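Local coordinates for bartonella effector protein (Bep) substrate of VirB T4SS (Bartonella sp. AR 15-3, PDB 4M16) that probably transfers AMP from ATP onto tyrosine or threonine residues of target proteins through its N-terminal Fic domain, the part present here, at residues I152-R156 and A157-A161. Residues are numbered along the deposited sequence; the frame is centred on the assembly and turned at random.
Sequences IHPFR and AGNEA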
ATOM      1  N   ILE A 152       0.870   2.749  -8.252  1.00 14.55           N
ATOM      2  CA  ILE A 152      -0.552   3.072  -8.351  1.00 14.51           C
ATOM      3  C   ILE A 152      -1.058   3.954  -7.184  1.00 14.53           C
ATOM      4  O   ILE A 152      -1.685   4.999  -7.444  1.00 14.41           O
ATOM      5  CB  ILE A 152      -1.478   1.823  -8.475  1.00 14.57           C
ATOM      6  CG1 ILE A 152      -1.161   1.046  -9.731  1.00 15.10           C
ATOM      7  CG2 ILE A 152      -2.920   2.310  -8.588  1.00 14.59           C
ATOM      8  CD1 ILE A 152      -1.950  -0.256  -9.893  1.00 15.11           C
ATOM      9  N   HIS A 153      -0.726   3.562  -5.941  1.00 14.70           N
ATOM     10  CA  HIS A 153      -1.062   4.304  -4.744  1.00 14.85           C
ATOM     11  C   HIS A 153      -2.528   4.696  -4.818  1.00 14.49           C
ATOM     12  O   HIS A 153      -2.858   5.880  -4.817  1.00 14.52           O
ATOM     13  CB  HIS A 153      -0.172   5.548  -4.554  1.00 16.79           C
ATOM     14  CG  HIS A 153       0.699   5.487  -3.332  1.00 19.24           C
ATOM     15  ND1 HIS A 153       1.586   4.452  -3.114  1.00 23.28           N
ATOM     16  CD2 HIS A 153       0.838   6.331  -2.294  1.00 21.52           C
ATOM     17  CE1 HIS A 153       2.248   4.679  -1.997  1.00 24.57           C
ATOM     18  NE2 HIS A 153       1.778   5.795  -1.464  1.00 23.52           N
ATOM     19  N   PRO A 154      -3.415   3.693  -4.892  1.00 14.04           N
ATOM     20  CA  PRO A 154      -4.797   3.930  -5.206  1.00 14.67           C
ATOM     21  C   PRO A 154      -5.664   4.618  -4.122  1.00 14.79           C
ATOM     22  O   PRO A 154      -6.763   4.994  -4.447  1.00 15.65           O
ATOM     23  CB  PRO A 154      -5.340   2.517  -5.448  1.00 14.74           C
ATOM     24  CG  PRO A 154      -4.505   1.628  -4.594  1.00 14.18           C
ATOM     25  CD  PRO A 154      -3.135   2.254  -4.703  1.00 14.15           C
ATOM     26  N   PHE A 155      -5.223   4.670  -2.871  1.00 15.57           N
ATOM     27  CA  PHE A 155      -5.976   5.342  -1.769  1.00 15.77           C
ATOM     28  C   PHE A 155      -5.486   6.757  -1.449  1.00 15.95           C
ATOM     29  O   PHE A 155      -4.330   7.090  -1.708  1.00 16.38           O
ATOM     30  CB  PHE A 155      -5.933   4.462  -0.494  1.00 15.75           C
ATOM     31  CG  PHE A 155      -6.366   3.057  -0.733  1.00 15.69           C
ATOM     32  CD1 PHE A 155      -7.695   2.742  -0.896  1.00 16.12           C
ATOM     33  CD2 PHE A 155      -5.419   2.025  -0.847  1.00 15.23           C
ATOM     34  CE1 PHE A 155      -8.085   1.419  -1.194  1.00 16.13           C
ATOM     35  CE2 PHE A 155      -5.799   0.738  -1.147  1.00 15.12           C
ATOM     36  CZ  PHE A 155      -7.144   0.408  -1.270  1.00 15.73           C
ATOM     37  N   ARG A 156      -6.352   7.593  -0.831  1.00 15.97           N
ATOM     38  CA  ARG A 156      -5.900   8.891  -0.381  1.00 16.39           C
ATOM     39  C   ARG A 156      -4.684   8.802   0.533  1.00 15.75           C
ATOM     40  O   ARG A 156      -3.762   9.599   0.424  1.00 15.33           O
ATOM     41  CB  ARG A 156      -7.031   9.708   0.278  1.00 17.03           C
ATOM     42  CG  ARG A 156      -6.604  11.063   0.787  1.00 17.93           C
ATOM     43  CD  ARG A 156      -6.007  11.915  -0.289  1.00 18.56           C
ATOM     44  NE  ARG A 156      -5.581  13.163   0.281  1.00 18.57           N
ATOM     45  CZ  ARG A 156      -4.479  13.358   1.016  1.00 19.61           C
ATOM     46  NH1 ARG A 156      -3.635  12.368   1.375  1.00 20.56           N
ATOM     47  NH2 ARG A 156      -4.234  14.542   1.460  1.00 19.73           N
ATOM     48  N   ALA A 157      -4.672   7.827   1.413  1.00 15.13           N
ATOM     49  CA  ALA A 157      -3.572   7.617   2.323  1.00 15.18           C
ATOM     50  C   ALA A 157      -3.669   6.174   2.852  1.00 14.90           C
ATOM     51  O   ALA A 157      -4.676   5.488   2.634  1.00 15.09           O
ATOM     52  CB  ALA A 157      -3.647   8.592   3.502  1.00 15.50           C
ATOM     53  N   GLY A 158      -2.618   5.686   3.527  1.00 14.60           N
ATOM     54  CA  GLY A 158      -2.669   4.349   4.055  1.00 14.54           C
ATOM     55  C   GLY A 158      -2.256   3.306   3.021  1.00 14.80           C
ATOM     56  O   GLY A 158      -2.342   2.092   3.267  1.00 14.86           O
ATOM     57  N   ASN A 159      -1.735   3.756   1.907  1.00 14.54           N
ATOM     58  CA  ASN A 159      -1.284   2.836   0.869  1.00 14.41           C
ATOM     59  C   ASN A 159      -0.220   1.851   1.245  1.00 14.72           C
ATOM     60  O   ASN A 159      -0.306   0.657   0.885  1.00 14.18           O
ATOM     61  CB  ASN A 159      -0.825   3.598  -0.372  1.00 14.52           C
ATOM     62  CG  ASN A 159      -1.981   4.322  -1.081  1.00 15.04           C
ATOM     63  OD1 ASN A 159      -2.704   3.719  -1.828  1.00 14.89           O
ATOM     64  ND2 ASN A 159      -2.091   5.628  -0.886  1.00 14.66           N
ATOM     65  N   GLU A 160       0.825   2.337   1.891  1.00 15.49           N
ATOM     66  CA  GLU A 160       1.934   1.494   2.242  1.00 16.22           C
ATOM     67  C   GLU A 160       1.489   0.415   3.249  1.00 15.97           C
ATOM     68  O   GLU A 160       1.833  -0.724   3.123  1.00 15.05           O
ATOM     69  CB  GLU A 160       3.071   2.363   2.802  1.00 17.73           C
ATOM     70  CG  GLU A 160       3.665   3.342   1.773  1.00 19.59           C
ATOM     71  CD  GLU A 160       2.978   4.734   1.678  1.00 22.17           C
ATOM     72  OE1 GLU A 160       2.245   5.082   2.601  1.00 25.36           O
ATOM     73  OE2 GLU A 160       3.241   5.542   0.701  1.00 24.87           O
ATOM     74  N   ALA A 161       0.717   0.813   4.260  1.00 15.11           N
ATOM     75  CA  ALA A 161       0.316  -0.115   5.296  1.00 16.11           C
ATOM     76  C   ALA A 161      -0.519  -1.241   4.698  1.00 15.60           C
ATOM     77  O   ALA A 161      -0.329  -2.409   5.004  1.00 15.79           O
ATOM     78  CB  ALA A 161      -0.492   0.620   6.383  1.00 16.24           C
TER
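Asn-159 reaches from the first turn of helix 159-174 into the loop that leaves helix 135-152, and its amide grips Phe-155 twice. OD1 accepts the Phe-155 N-H on a lone pair (2.9 Å from OD1 to N, N-H...O 164°), while ND2 donates to Phe-155 O at 2.8 Å, from above that carbonyl's plane. With CG anti to its own carbonyl carbon, the amide is also stacked over one face of the His-153 ring, their planes 25° apart. A CH-pi contact adds to this packed side: Asn-159 CB stands 3.5 Å from the ring centroid, almost on the normal. At its border His-153 NE2 donates to Glu-160 OE2 at 2.6 Å, bent to 131° and from above the carboxylate plane. The partly exposed residues are looser: Arg-156 turns its side chain to the loops, touching Tyr-13 and Trp-76. HPF and Gly-158/Asn-159 keep parts of the Fic motif HPFx(D/E)GNGR, whose histidine is the general base in characterised relatives; Ala-157, Glu-160 and Ala-161 depart from it, so a canonical active site cannot be assumed. The amide's bonds help hold the loop to the helix start, and hydrogen bonds at both ring nitrogens (ND1 to Asn-150 O), with the stacking, would limit rotation of His-153.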